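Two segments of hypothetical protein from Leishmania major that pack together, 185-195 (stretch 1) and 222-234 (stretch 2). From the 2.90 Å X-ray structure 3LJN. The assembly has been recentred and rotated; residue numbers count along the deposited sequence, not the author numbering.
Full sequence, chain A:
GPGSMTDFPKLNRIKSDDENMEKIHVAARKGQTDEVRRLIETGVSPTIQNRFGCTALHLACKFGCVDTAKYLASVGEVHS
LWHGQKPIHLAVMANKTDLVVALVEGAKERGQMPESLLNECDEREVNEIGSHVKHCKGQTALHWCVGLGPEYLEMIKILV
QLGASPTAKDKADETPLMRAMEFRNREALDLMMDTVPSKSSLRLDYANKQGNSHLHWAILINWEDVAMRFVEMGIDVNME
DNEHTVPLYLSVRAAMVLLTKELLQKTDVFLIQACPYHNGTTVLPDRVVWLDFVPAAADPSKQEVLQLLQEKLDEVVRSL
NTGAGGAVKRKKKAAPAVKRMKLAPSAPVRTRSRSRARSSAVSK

Stretch 1 185-195: NREALDLMMDT
Stretch 2 (222-234) NWEDVAMRFVEMG

Two salt bridges tie the stretches together. Arg 186 NH2 lies 2.6 Å from Asp 225 OD1, which meets the guanidinium edge-on and also accepts a weak bond from Val 226 N (2.8 Å). Farther along, Arg 229 NH1 (chi1 m, chi3 p) donates a weak hydrogen bond to Asp 194 OD1 (chi1 m) at 2.9 Å.

The CA-to-CB bond of Arg 186 points sideways to the other stretch, but with chi1 -114°, chi2 -130°, chi3 t and chi4 76° the side chain lies over Trp 223 (chi1 m, chi2 10°). The guanidinium stacks flat on the indole, planes at 18°, with CZ 4.2 Å from the five-membered-ring centroid; Arg 186 CG sits 3.8 Å from the six-membered-ring centroid. A planar cation and an aliphatic stem thus share one broad aromatic face.

These contacts join the two stretches, whose helices, 186-195 and the one following Trp 223, run nearly parallel (20°) with axes 12.5 Å apart and Met 193 CA 9.3 Å from Arg 229 CA. Asn 185 caps the first, its OD1 3.0 Å from Ala 188 N. Between the stretches, Leu 189 (chi1 t) places CD1 3.7 Å from Trp 223 CZ3 and CD2 3.9 Å from Val 226 CG1. Met 193, a selenomethionine (m, t, chi3 145°), lays CE over the Phe 230 face, 3.0 Å from CE1, and 4.0 Å from Met 233 SE. In all, 538 Å² is covered, both sides summed; Leu 189, Met 193, Val 226 and Phe 230 are buried, where apolar side chains suit.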

# COMPACT_ATOMS: atom_id res chain seq x y z
N ASN A 185 9.83 4.23 6.26
CA ASN A 185 9.68 5.56 5.67
C ASN A 185 8.49 6.26 6.29
O ASN A 185 7.37 6.07 5.83
CB ASN A 185 9.47 5.43 4.16
CG ASN A 185 9.11 6.77 3.48
OD1 ASN A 185 8.93 7.80 4.12
ND2 ASN A 185 8.99 6.73 2.16
N ARG A 186 8.73 7.07 7.32
CA ARG A 186 7.62 7.73 8.03
C ARG A 186 6.92 8.83 7.24
O ARG A 186 5.71 8.81 7.13
CB ARG A 186 8.04 8.26 9.40
CG ARG A 186 7.36 7.53 10.55
CD ARG A 186 6.76 8.52 11.53
NE ARG A 186 6.11 7.84 12.66
CZ ARG A 186 6.75 7.28 13.68
NH1 ARG A 186 8.08 7.29 13.74
NH2 ARG A 186 6.05 6.70 14.65
N GLU A 187 7.66 9.80 6.71
CA GLU A 187 7.06 10.89 5.92
C GLU A 187 6.00 10.39 4.93
O GLU A 187 4.95 11.01 4.77
CB GLU A 187 8.12 11.69 5.17
CG GLU A 187 8.76 12.78 6.03
CD GLU A 187 9.28 13.96 5.20
OE1 GLU A 187 10.41 13.87 4.67
OE2 GLU A 187 8.56 14.98 5.08
N ALA A 188 6.28 9.27 4.27
CA ALA A 188 5.33 8.65 3.36
C ALA A 188 4.10 8.15 4.09
O ALA A 188 2.99 8.37 3.63
CB ALA A 188 5.99 7.51 2.60
N LEU A 189 4.28 7.50 5.23
CA LEU A 189 3.16 6.90 5.97
C LEU A 189 2.19 7.93 6.55
O LEU A 189 0.97 7.72 6.51
CB LEU A 189 3.67 5.99 7.10
CG LEU A 189 2.59 5.28 7.94
CD1 LEU A 189 3.02 3.89 8.27
CD2 LEU A 189 2.27 6.04 9.21
N ASP A 190 2.72 9.01 7.10
CA ASP A 190 1.88 10.07 7.65
C ASP A 190 1.11 10.75 6.53
O ASP A 190 -0.12 10.89 6.60
CB ASP A 190 2.72 11.13 8.37
CG ASP A 190 3.39 10.60 9.63
OD1 ASP A 190 2.93 9.58 10.20
OD2 ASP A 190 4.38 11.25 10.04
N LEU A 191 1.84 11.16 5.50
CA LEU A 191 1.25 11.78 4.33
C LEU A 191 0.08 10.94 3.80
O LEU A 191 -0.99 11.47 3.54
CB LEU A 191 2.30 12.00 3.24
CG LEU A 191 1.84 12.81 2.03
CD1 LEU A 191 1.37 14.17 2.48
CD2 LEU A 191 2.96 12.94 1.03
N MSE A 192 0.28 9.63 3.66
CA MSE A 192 -0.79 8.76 3.16
C MSE A 192 -2.02 8.79 4.06
O MSE A 192 -3.13 8.92 3.57
CB MSE A 192 -0.30 7.32 2.99
CG MSE A 192 0.44 7.08 1.68
SE MSE A 192 1.08 5.25 1.37
CE MSE A 192 1.93 4.91 3.10
N MSE A 193 -1.81 8.67 5.36
CA MSE A 193 -2.92 8.63 6.31
C MSE A 193 -3.56 9.99 6.56
O MSE A 193 -4.71 10.05 6.97
CB MSE A 193 -2.44 8.09 7.65
CG MSE A 193 -2.48 6.58 7.76
SE MSE A 193 -1.32 6.07 9.26
CE MSE A 193 -2.31 4.51 9.97
N ASP A 194 -2.82 11.07 6.34
CA ASP A 194 -3.36 12.41 6.56
C ASP A 194 -3.97 13.01 5.27
O ASP A 194 -4.93 13.76 5.33
CB ASP A 194 -2.29 13.32 7.18
CG ASP A 194 -1.66 12.71 8.46
OD1 ASP A 194 -2.04 11.57 8.83
OD2 ASP A 194 -0.80 13.36 9.09
N THR A 195 -3.41 12.64 4.12
CA THR A 195 -3.93 13.04 2.81
C THR A 195 -5.18 12.29 2.42
O THR A 195 -6.00 12.81 1.67
CB THR A 195 -2.88 12.80 1.70
OG1 THR A 195 -1.62 13.36 2.10
CG2 THR A 195 -3.31 13.44 0.39
N ASN A 222 8.05 -1.38 16.15
CA ASN A 222 8.20 -0.47 17.28
C ASN A 222 7.75 0.96 16.96
O ASN A 222 8.38 1.94 17.37
CB ASN A 222 9.61 -0.49 17.86
CG ASN A 222 9.68 0.11 19.26
OD1 ASN A 222 8.66 0.31 19.92
ND2 ASN A 222 10.89 0.41 19.70
N TRP A 223 6.64 1.06 16.23
CA TRP A 223 5.98 2.32 15.96
C TRP A 223 4.71 2.39 16.81
O TRP A 223 3.61 2.16 16.31
CB TRP A 223 5.69 2.42 14.46
CG TRP A 223 6.88 2.91 13.67
CD1 TRP A 223 8.17 3.07 14.11
CD2 TRP A 223 6.88 3.30 12.28
NE1 TRP A 223 8.96 3.54 13.09
CE2 TRP A 223 8.20 3.69 11.96
CE3 TRP A 223 5.89 3.37 11.28
CZ2 TRP A 223 8.56 4.13 10.68
CZ3 TRP A 223 6.26 3.82 10.01
CH2 TRP A 223 7.58 4.19 9.72
N GLU A 224 4.88 2.69 18.10
CA GLU A 224 3.77 2.63 19.06
C GLU A 224 2.66 3.63 18.75
O GLU A 224 1.49 3.29 18.83
CB GLU A 224 4.25 2.83 20.50
CG GLU A 224 3.20 2.44 21.57
CD GLU A 224 3.68 2.61 23.02
OE1 GLU A 224 4.72 3.27 23.26
OE2 GLU A 224 3.00 2.09 23.93
N ASP A 225 3.04 4.86 18.40
CA ASP A 225 2.07 5.95 18.17
C ASP A 225 1.25 5.80 16.88
O ASP A 225 0.09 6.23 16.81
CB ASP A 225 2.78 7.30 18.19
CG ASP A 225 4.09 7.29 17.41
OD1 ASP A 225 4.31 6.36 16.59
OD2 ASP A 225 4.91 8.21 17.64
N VAL A 226 1.87 5.22 15.86
CA VAL A 226 1.17 4.91 14.61
C VAL A 226 0.22 3.76 14.86
O VAL A 226 -0.83 3.70 14.24
CB VAL A 226 2.15 4.54 13.48
CG1 VAL A 226 1.41 3.95 12.33
CG2 VAL A 226 2.92 5.76 13.03
N ALA A 227 0.60 2.86 15.76
CA ALA A 227 -0.25 1.74 16.17
C ALA A 227 -1.57 2.19 16.81
O ALA A 227 -2.59 1.53 16.66
CB ALA A 227 0.51 0.86 17.13
N MSE A 228 -1.53 3.33 17.50
CA MSE A 228 -2.69 3.87 18.20
C MSE A 228 -3.66 4.48 17.21
O MSE A 228 -4.87 4.43 17.43
CB MSE A 228 -2.24 4.95 19.17
CG MSE A 228 -1.31 4.46 20.26
SE MSE A 228 -2.28 3.89 21.87
CE MSE A 228 -2.60 5.63 22.76
N ARG A 229 -3.12 5.08 16.15
CA ARG A 229 -3.95 5.64 15.08
C ARG A 229 -4.72 4.56 14.36
O ARG A 229 -5.82 4.79 13.88
CB ARG A 229 -3.11 6.42 14.07
CG ARG A 229 -2.63 7.77 14.56
CD ARG A 229 -2.64 8.78 13.43
NE ARG A 229 -4.00 9.06 12.97
CZ ARG A 229 -4.31 9.80 11.90
NH1 ARG A 229 -3.35 10.37 11.16
NH2 ARG A 229 -5.59 9.98 11.57
N PHE A 230 -4.12 3.39 14.27
CA PHE A 230 -4.82 2.26 13.70
C PHE A 230 -6.00 1.85 14.59
O PHE A 230 -7.10 1.63 14.09
CB PHE A 230 -3.86 1.09 13.46
CG PHE A 230 -2.98 1.25 12.25
CD1 PHE A 230 -3.54 1.36 10.99
CD2 PHE A 230 -1.61 1.26 12.37
CE1 PHE A 230 -2.73 1.50 9.87
CE2 PHE A 230 -0.80 1.39 11.26
CZ PHE A 230 -1.35 1.52 10.02
N VAL A 231 -5.77 1.79 15.89
CA VAL A 231 -6.82 1.44 16.84
C VAL A 231 -8.00 2.42 16.77
O VAL A 231 -9.16 2.02 16.74
CB VAL A 231 -6.26 1.38 18.27
CG1 VAL A 231 -7.36 1.46 19.30
CG2 VAL A 231 -5.47 0.11 18.45
N GLU A 232 -7.67 3.71 16.72
CA GLU A 232 -8.66 4.78 16.67
C GLU A 232 -9.27 4.93 15.29
O GLU A 232 -10.19 5.72 15.10
CB GLU A 232 -8.02 6.10 17.10
CG GLU A 232 -7.53 6.09 18.55
CD GLU A 232 -6.59 7.26 18.86
OE1 GLU A 232 -5.89 7.75 17.93
OE2 GLU A 232 -6.57 7.67 20.05
N MSE A 233 -8.74 4.21 14.31
CA MSE A 233 -9.40 4.02 13.03
C MSE A 233 -10.27 2.76 13.05
O MSE A 233 -10.64 2.25 12.00
CB MSE A 233 -8.36 3.93 11.92
CG MSE A 233 -7.82 5.28 11.53
SE MSE A 233 -6.25 5.17 10.37
CE MSE A 233 -6.37 6.99 9.59
N GLY A 234 -10.57 2.26 14.24
CA GLY A 234 -11.43 1.09 14.40
C GLY A 234 -10.95 -0.14 13.66
O GLY A 234 -11.74 -0.86 13.07